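Local coordinates for protein ribonuclease VapC (Klebsiella pneumoniae, PDB 7BY3) that probably acts as the toxin of a toxin-antitoxin pair, a magnesium-dependent endoribonuclease of the PIN-domain family that cleaves RNA, at residues 100-108 / 117-125; 69-80 / 91-99. All blocks are in the same frame, centred on the assembly; numbering follows the deposited sequence.

Along the chain the two contacts come one after the other, without nesting or crossing. Interaction 2 comes first: helix 71-83 is followed by a short connection and then by helix 88-99, which crosses it steeply and closes the first loop. The chain leaves helix 88-99 through a Schellman turn, where Leu102 N probably bonds to Ala97 O, and enters strand 103-105. Interaction 1 then closes the beta-alpha-beta unit, passing through helix 109-112 to strand 118-119. Their centres lie about 17 Å apart, yet they meet where Leu104 packs on Ile93 and Leu94 of helix 88-99, and Val118 on Leu94, tying the helix pair to the sheet.

Interaction 1. Residues 100-108 / 117-125; sequences HRLELITRN and GVVTPYEIH
A parallel beta-alpha-beta unit brings Leu104 beside Val118 and Ile105 beside Val119, with helix 109-112 as the connection. Three backbone bonds zip the strands: Leu104 N to Gly117 O (2.8 Å), Val119 N to Leu104 O (2.7 Å) and Thr106 N to Val119 O (3.1 Å). Gly117, lacking a side chain, readily adopts its positive phi, and a water bridges its O to Leu102 O. CG2 of Thr106 meets CG1 of Val118 at 3.7 Å on one sheet face, while on the other CG2 of Ile105 presses on CG of Pro121 at 3.5 Å. Leu104 and Val118 turn toward Phe112 and helix 88-99, and Ile105 and Pro121 toward Ile12 of helix 10-17. In this PIN-domain sheet strand 103-105 is central, with strand 6-8 on its other flank. With chi1 175°, OG1 of Thr106 swings away from Val118, accepts from Asn108 N in an ST turn and hydrogen-bonds with OD2 of Asp9, a predicted magnesium ligand. Farther on, the aliphatic part of Arg107 lies over one face of Tyr122, CG 4.1 Å from the ring centroid, a CH-pi contact. The guanidinium plane is turned 57° from the ring, with CE1 of Tyr122 at its edge, 3.2 Å from Arg107 NE. Asp15 receives both polar ends, through a salt bridge from Arg107 and a hydrogen bond with Tyr122 OH.

Interaction 2. Residues 69-80 / 91-99; sequences ISQDIAERSVAL and AIILATAQL
The guanidinium of Arg76 has CD2 of Leu99 over one face, 3.6 Å above its plane and displaced toward the rim, and OE1 of Gln98 at its edge. Guanidinium and amide planes stand 63° apart. NH1 of Arg76 donates to OE1 of Gln98 through a modelled bond that is very short and bent, so its exact length deserves little trust. CG of Arg76 is anti to the backbone N (chi1 178°), and bends at chi2 and chi3 fold the chain over CB of Ala95, 3.6 Å from CG, before the charged end arrives beside Gln98.

Below this polar pair, helices 71-83 and 88-99 of the PIN domain cross steeply: the axes of segments 71-80 and 91-99 approach to 8.0 Å, with N-to-C directions 120° apart. Such closeness needs small residues. Ala95 is a knob among Ile73, Arg76, Ser77 and Leu80, and CB of Ala91 rests 3.4 Å from Ser77 O. Larger knobs go the other way: Ile73 among Ile92, Ala95, Thr96 and Leu99, Leu80 among Ala91, Leu94, Ala95 and Gln98. CG1 of Ile73 meets CD1 of Leu99 at 3.7 Å, while CD1 of Leu80 reaches CG of Leu94 at 3.8 Å. Ile92 extends the apolar layer, its CG2 touching CG1 of Ile69 at 3.8 Å; Ile39 of helix 38-50 packs on both. Glu75 also forms a salt bridge with Arg58 of the second subunit.

The two buried hydroxyls find partners within their own helices, Ser77 OG donating to Ile73 O through a bond modelled very short, of doubtful length, and Thr96 OG1 to Ile92 O, which also accepts from Thr96 N on the opposite face of its plane. Cohesion across the helices therefore comes mainly from apolar packing, with the Arg76-Gln98 pair as its polar edge.

Interaction 1. Residues 100-108 / 117-125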
# COMPACT_ATOMS: atom_id res chain seq x y z
N HIS B 100 11.07 -5.46 -9.02
CA HIS B 100 12.40 -4.88 -8.85
C HIS B 100 13.52 -5.92 -8.95
O HIS B 100 14.68 -5.60 -8.72
CB HIS B 100 12.49 -4.14 -7.52
CG HIS B 100 11.70 -2.87 -7.50
ND1 HIS B 100 10.35 -2.82 -7.23
CD2 HIS B 100 12.08 -1.58 -7.73
CE1 HIS B 100 9.93 -1.58 -7.30
NE2 HIS B 100 10.96 -0.80 -7.59
N ARG B 101 13.15 -7.16 -9.29
CA ARG B 101 14.10 -8.26 -9.44
C ARG B 101 14.91 -8.49 -8.18
O ARG B 101 16.14 -8.57 -8.22
CB ARG B 101 15.05 -8.00 -10.62
CG ARG B 101 14.42 -7.35 -11.83
CD ARG B 101 15.45 -6.53 -12.56
NE ARG B 101 15.91 -5.41 -11.74
CZ ARG B 101 17.11 -4.85 -11.84
NH1 ARG B 101 17.98 -5.30 -12.73
NH2 ARG B 101 17.44 -3.84 -11.05
N LEU B 102 14.22 -8.59 -7.05
CA LEU B 102 14.88 -8.86 -5.78
C LEU B 102 14.53 -10.24 -5.27
O LEU B 102 13.43 -10.74 -5.50
CB LEU B 102 14.50 -7.81 -4.74
CG LEU B 102 14.47 -6.35 -5.20
CD1 LEU B 102 14.04 -5.45 -4.06
CD2 LEU B 102 15.83 -5.94 -5.72
N GLU B 103 15.47 -10.87 -4.57
CA GLU B 103 15.19 -12.12 -3.89
C GLU B 103 14.33 -11.82 -2.67
O GLU B 103 14.62 -10.91 -1.91
CB GLU B 103 16.47 -12.83 -3.47
CG GLU B 103 16.26 -14.23 -2.93
CD GLU B 103 16.05 -15.25 -4.02
OE1 GLU B 103 16.52 -15.02 -5.16
OE2 GLU B 103 15.41 -16.29 -3.76
N LEU B 104 13.26 -12.59 -2.49
CA LEU B 104 12.42 -12.43 -1.32
C LEU B 104 12.91 -13.34 -0.21
O LEU B 104 12.89 -14.56 -0.34
CB LEU B 104 10.95 -12.72 -1.64
CG LEU B 104 9.98 -12.58 -0.47
CD1 LEU B 104 10.13 -11.22 0.20
CD2 LEU B 104 8.54 -12.79 -0.92
N ILE B 105 13.37 -12.75 0.88
CA ILE B 105 13.86 -13.53 2.01
C ILE B 105 12.83 -13.49 3.11
O ILE B 105 12.50 -12.42 3.64
CB ILE B 105 15.22 -13.02 2.52
CG1 ILE B 105 16.19 -12.82 1.36
CG2 ILE B 105 15.83 -14.02 3.48
CD1 ILE B 105 16.27 -11.40 0.91
N THR B 106 12.30 -14.66 3.45
CA THR B 106 11.23 -14.77 4.42
C THR B 106 11.34 -16.09 5.17
O THR B 106 11.86 -17.07 4.65
CB THR B 106 9.84 -14.68 3.75
OG1 THR B 106 8.81 -14.91 4.72
CG2 THR B 106 9.72 -15.71 2.64
N ARG B 107 10.86 -16.11 6.41
CA ARG B 107 10.82 -17.34 7.18
C ARG B 107 9.57 -18.15 6.86
O ARG B 107 9.40 -19.25 7.39
CB ARG B 107 10.86 -17.05 8.68
CG ARG B 107 12.17 -17.41 9.34
CD ARG B 107 12.06 -17.30 10.85
NE ARG B 107 12.03 -15.90 11.27
CZ ARG B 107 10.92 -15.25 11.57
NH1 ARG B 107 10.97 -13.98 11.94
NH2 ARG B 107 9.76 -15.87 11.52
N ASN B 108 8.71 -17.64 5.99
CA ASN B 108 7.43 -18.28 5.77
C ASN B 108 7.54 -19.28 4.62
O ASN B 108 7.52 -18.91 3.45
CB ASN B 108 6.37 -17.21 5.48
CG ASN B 108 4.97 -17.77 5.38
OD1 ASN B 108 4.73 -18.95 5.64
ND2 ASN B 108 4.03 -16.92 4.99
N GLY B 117 12.43 -17.28 -6.75
CA GLY B 117 12.96 -16.01 -6.28
C GLY B 117 12.71 -15.76 -4.80
O GLY B 117 12.81 -14.62 -4.34
N VAL B 118 12.41 -16.82 -4.05
CA VAL B 118 12.19 -16.70 -2.62
C VAL B 118 13.17 -17.59 -1.84
O VAL B 118 13.36 -18.75 -2.18
CB VAL B 118 10.75 -17.09 -2.23
CG1 VAL B 118 10.52 -16.88 -0.75
CG2 VAL B 118 9.74 -16.30 -3.05
N VAL B 119 13.79 -17.04 -0.80
CA VAL B 119 14.76 -17.78 -0.01
C VAL B 119 14.32 -17.93 1.44
O VAL B 119 13.96 -16.95 2.09
CB VAL B 119 16.15 -17.08 -0.05
CG1 VAL B 119 16.99 -17.47 1.15
CG2 VAL B 119 16.88 -17.44 -1.32
N THR B 120 14.33 -19.15 1.97
CA THR B 120 14.08 -19.33 3.39
C THR B 120 15.42 -19.42 4.13
O THR B 120 16.14 -20.42 4.03
CB THR B 120 13.17 -20.56 3.67
OG1 THR B 120 12.96 -20.70 5.08
CG2 THR B 120 13.75 -21.84 3.09
N PRO B 121 15.79 -18.34 4.85
CA PRO B 121 17.08 -18.27 5.55
C PRO B 121 17.21 -19.18 6.77
O PRO B 121 18.23 -19.86 6.90
CB PRO B 121 17.16 -16.80 5.96
CG PRO B 121 15.74 -16.38 6.10
CD PRO B 121 14.98 -17.13 5.05
N TYR B 122 16.19 -19.23 7.63
CA TYR B 122 16.33 -19.94 8.90
C TYR B 122 14.99 -20.41 9.48
O TYR B 122 13.95 -20.27 8.85
CB TYR B 122 17.08 -19.07 9.93
CG TYR B 122 16.50 -17.69 10.17
CD1 TYR B 122 15.68 -17.44 11.26
CD2 TYR B 122 16.80 -16.64 9.32
CE1 TYR B 122 15.17 -16.17 11.48
CE2 TYR B 122 16.28 -15.37 9.53
CZ TYR B 122 15.47 -15.15 10.62
OH TYR B 122 14.96 -13.89 10.84
N GLU B 123 15.03 -20.98 10.68
CA GLU B 123 13.90 -21.72 11.24
C GLU B 123 13.57 -21.32 12.67
O GLU B 123 14.45 -20.92 13.44
CB GLU B 123 14.21 -23.23 11.18
CG GLU B 123 13.11 -24.15 11.68
CD GLU B 123 11.87 -24.12 10.81
OE1 GLU B 123 12.01 -23.91 9.59
OE2 GLU B 123 10.76 -24.30 11.35
N ILE B 124 12.29 -21.41 13.03
CA ILE B 124 11.89 -21.34 14.44
C ILE B 124 11.78 -22.77 14.98
O ILE B 124 10.96 -23.57 14.53
CB ILE B 124 10.57 -20.52 14.63
CG1 ILE B 124 9.36 -21.14 13.93
CG2 ILE B 124 10.75 -19.09 14.15
CD1 ILE B 124 8.35 -21.77 14.87
N HIS B 125 12.67 -23.09 15.92
CA HIS B 125 12.79 -24.39 16.60
C HIS B 125 12.29 -25.59 15.81
O HIS B 125 11.12 -25.95 15.88
CB HIS B 125 12.08 -24.33 17.95
O HOH W 1 11.41 -13.00 -5.85

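Interaction 2. Residues 69-80 / 91-99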
# COMPACT_ATOMS: atom_id res chain seq x y z
N ILE B 69 3.86 1.13 -2.56
CA ILE B 69 2.92 0.37 -3.37
C ILE B 69 2.24 1.29 -4.37
O ILE B 69 1.49 2.20 -4.00
CB ILE B 69 1.85 -0.33 -2.51
CG1 ILE B 69 2.51 -1.14 -1.39
CG2 ILE B 69 0.97 -1.23 -3.37
CD1 ILE B 69 2.03 -0.78 -0.01
N SER B 70 2.52 1.05 -5.65
CA SER B 70 1.93 1.83 -6.73
C SER B 70 1.05 0.94 -7.59
O SER B 70 0.83 -0.23 -7.27
CB SER B 70 3.02 2.49 -7.57
OG SER B 70 3.85 1.51 -8.16
N GLN B 71 0.53 1.50 -8.68
CA GLN B 71 -0.50 0.85 -9.48
C GLN B 71 -0.11 -0.53 -10.02
O GLN B 71 -0.92 -1.46 -10.00
CB GLN B 71 -0.90 1.75 -10.65
CG GLN B 71 -2.02 1.19 -11.51
CD GLN B 71 -3.29 0.94 -10.72
OE1 GLN B 71 -3.85 1.86 -10.11
NE2 GLN B 71 -3.76 -0.30 -10.72
N ASP B 72 1.12 -0.69 -10.52
CA ASP B 72 1.48 -1.97 -11.12
C ASP B 72 2.21 -2.93 -10.19
O ASP B 72 2.54 -4.05 -10.58
CB ASP B 72 2.31 -1.74 -12.39
CG ASP B 72 1.44 -1.66 -13.63
OD1 ASP B 72 0.31 -1.14 -13.54
OD2 ASP B 72 1.89 -2.12 -14.71
N ILE B 73 2.45 -2.52 -8.95
CA ILE B 73 2.74 -3.48 -7.90
C ILE B 73 1.41 -4.08 -7.51
O ILE B 73 1.28 -5.29 -7.31
CB ILE B 73 3.44 -2.86 -6.67
CG1 ILE B 73 4.94 -2.70 -6.94
CG2 ILE B 73 3.24 -3.72 -5.44
CD1 ILE B 73 5.63 -1.79 -5.95
N ALA B 74 0.41 -3.21 -7.42
CA ALA B 74 -0.97 -3.62 -7.16
C ALA B 74 -1.46 -4.55 -8.26
O ALA B 74 -2.18 -5.52 -7.99
CB ALA B 74 -1.87 -2.41 -7.05
N GLU B 75 -1.07 -4.26 -9.50
CA GLU B 75 -1.46 -5.08 -10.64
C GLU B 75 -0.92 -6.50 -10.51
O GLU B 75 -1.66 -7.47 -10.66
CB GLU B 75 -0.95 -4.46 -11.94
CG GLU B 75 -1.81 -4.75 -13.14
CD GLU B 75 -3.15 -4.07 -13.05
OE1 GLU B 75 -3.18 -2.82 -13.06
OE2 GLU B 75 -4.18 -4.77 -12.97
N ARG B 76 0.37 -6.61 -10.22
CA ARG B 76 1.01 -7.91 -10.03
C ARG B 76 0.47 -8.60 -8.78
O ARG B 76 0.33 -9.82 -8.75
CB ARG B 76 2.53 -7.74 -9.93
CG ARG B 76 3.28 -9.03 -9.68
CD ARG B 76 3.12 -10.01 -10.83
NE ARG B 76 3.66 -9.47 -12.07
CZ ARG B 76 4.95 -9.47 -12.39
NH1 ARG B 76 5.84 -9.98 -11.56
NH2 ARG B 76 5.34 -8.96 -13.55
N SER B 77 0.17 -7.81 -7.76
CA SER B 77 -0.29 -8.34 -6.48
C SER B 77 -1.59 -9.12 -6.61
O SER B 77 -1.74 -10.19 -6.01
CB SER B 77 -0.46 -7.20 -5.47
OG SER B 77 0.77 -6.55 -5.23
N VAL B 78 -2.53 -8.58 -7.38
CA VAL B 78 -3.82 -9.24 -7.60
C VAL B 78 -3.62 -10.57 -8.32
O VAL B 78 -4.25 -11.57 -7.99
CB VAL B 78 -4.77 -8.34 -8.41
CG1 VAL B 78 -6.04 -9.10 -8.78
CG2 VAL B 78 -5.11 -7.08 -7.63
N ALA B 79 -2.72 -10.57 -9.30
CA ALA B 79 -2.43 -11.76 -10.08
C ALA B 79 -1.73 -12.83 -9.25
O ALA B 79 -2.06 -14.01 -9.33
CB ALA B 79 -1.58 -11.40 -11.29
N LEU B 80 -0.75 -12.41 -8.44
CA LEU B 80 0.01 -13.34 -7.61
C LEU B 80 -0.86 -14.00 -6.56
O LEU B 80 -0.60 -15.13 -6.14
CB LEU B 80 1.18 -12.63 -6.93
CG LEU B 80 2.39 -12.32 -7.79
CD1 LEU B 80 3.40 -11.55 -6.97
CD2 LEU B 80 2.99 -13.61 -8.32
N ALA B 91 1.13 -11.18 -1.11
CA ALA B 91 1.17 -10.99 -2.55
C ALA B 91 1.84 -9.67 -2.93
O ALA B 91 2.57 -9.60 -3.92
CB ALA B 91 -0.24 -11.04 -3.13
N ILE B 92 1.60 -8.64 -2.13
CA ILE B 92 2.15 -7.31 -2.40
C ILE B 92 3.67 -7.30 -2.20
O ILE B 92 4.40 -6.71 -2.99
CB ILE B 92 1.49 -6.24 -1.51
CG1 ILE B 92 0.01 -6.10 -1.87
CG2 ILE B 92 2.18 -4.90 -1.67
CD1 ILE B 92 -0.78 -5.25 -0.91
N ILE B 93 4.13 -7.96 -1.14
CA ILE B 93 5.56 -8.04 -0.86
C ILE B 93 6.27 -8.88 -1.92
O ILE B 93 7.39 -8.57 -2.32
CB ILE B 93 5.81 -8.61 0.55
CG1 ILE B 93 5.47 -7.56 1.61
CG2 ILE B 93 7.25 -9.05 0.72
CD1 ILE B 93 5.50 -8.07 3.03
N LEU B 94 5.61 -9.94 -2.38
CA LEU B 94 6.16 -10.77 -3.45
C LEU B 94 6.14 -10.03 -4.78
O LEU B 94 7.07 -10.16 -5.58
CB LEU B 94 5.39 -12.09 -3.56
CG LEU B 94 5.89 -13.09 -4.61
CD1 LEU B 94 7.36 -13.40 -4.40
CD2 LEU B 94 5.06 -14.36 -4.58
N ALA B 95 5.09 -9.25 -5.02
CA ALA B 95 4.98 -8.45 -6.23
C ALA B 95 6.06 -7.38 -6.28
O ALA B 95 6.62 -7.09 -7.34
CB ALA B 95 3.61 -7.80 -6.32
N THR B 96 6.35 -6.79 -5.13
CA THR B 96 7.38 -5.78 -5.01
C THR B 96 8.76 -6.36 -5.35
O THR B 96 9.55 -5.73 -6.04
CB THR B 96 7.40 -5.18 -3.58
OG1 THR B 96 6.17 -4.51 -3.34
CG2 THR B 96 8.55 -4.20 -3.43
N ALA B 97 9.02 -7.57 -4.87
CA ALA B 97 10.29 -8.24 -5.13
C ALA B 97 10.46 -8.56 -6.62
O ALA B 97 11.51 -8.29 -7.19
CB ALA B 97 10.39 -9.52 -4.31
N GLN B 98 9.42 -9.12 -7.22
CA GLN B 98 9.45 -9.49 -8.63
C GLN B 98 9.72 -8.30 -9.54
O GLN B 98 10.60 -8.36 -10.40
CB GLN B 98 8.14 -10.16 -9.05
CG GLN B 98 7.88 -11.51 -8.41
CD GLN B 98 6.78 -12.26 -9.12
OE1 GLN B 98 6.04 -11.70 -9.92
NE2 GLN B 98 6.66 -13.55 -8.82
N LEU B 99 8.95 -7.24 -9.35
CA LEU B 99 9.05 -6.06 -10.21
C LEU B 99 10.45 -5.46 -10.19
O LEU B 99 10.96 -5.02 -11.22
CB LEU B 99 8.03 -5.01 -9.77
CG LEU B 99 6.55 -5.29 -10.06
CD1 LEU B 99 5.78 -3.99 -10.25
CD2 LEU B 99 6.38 -6.19 -11.28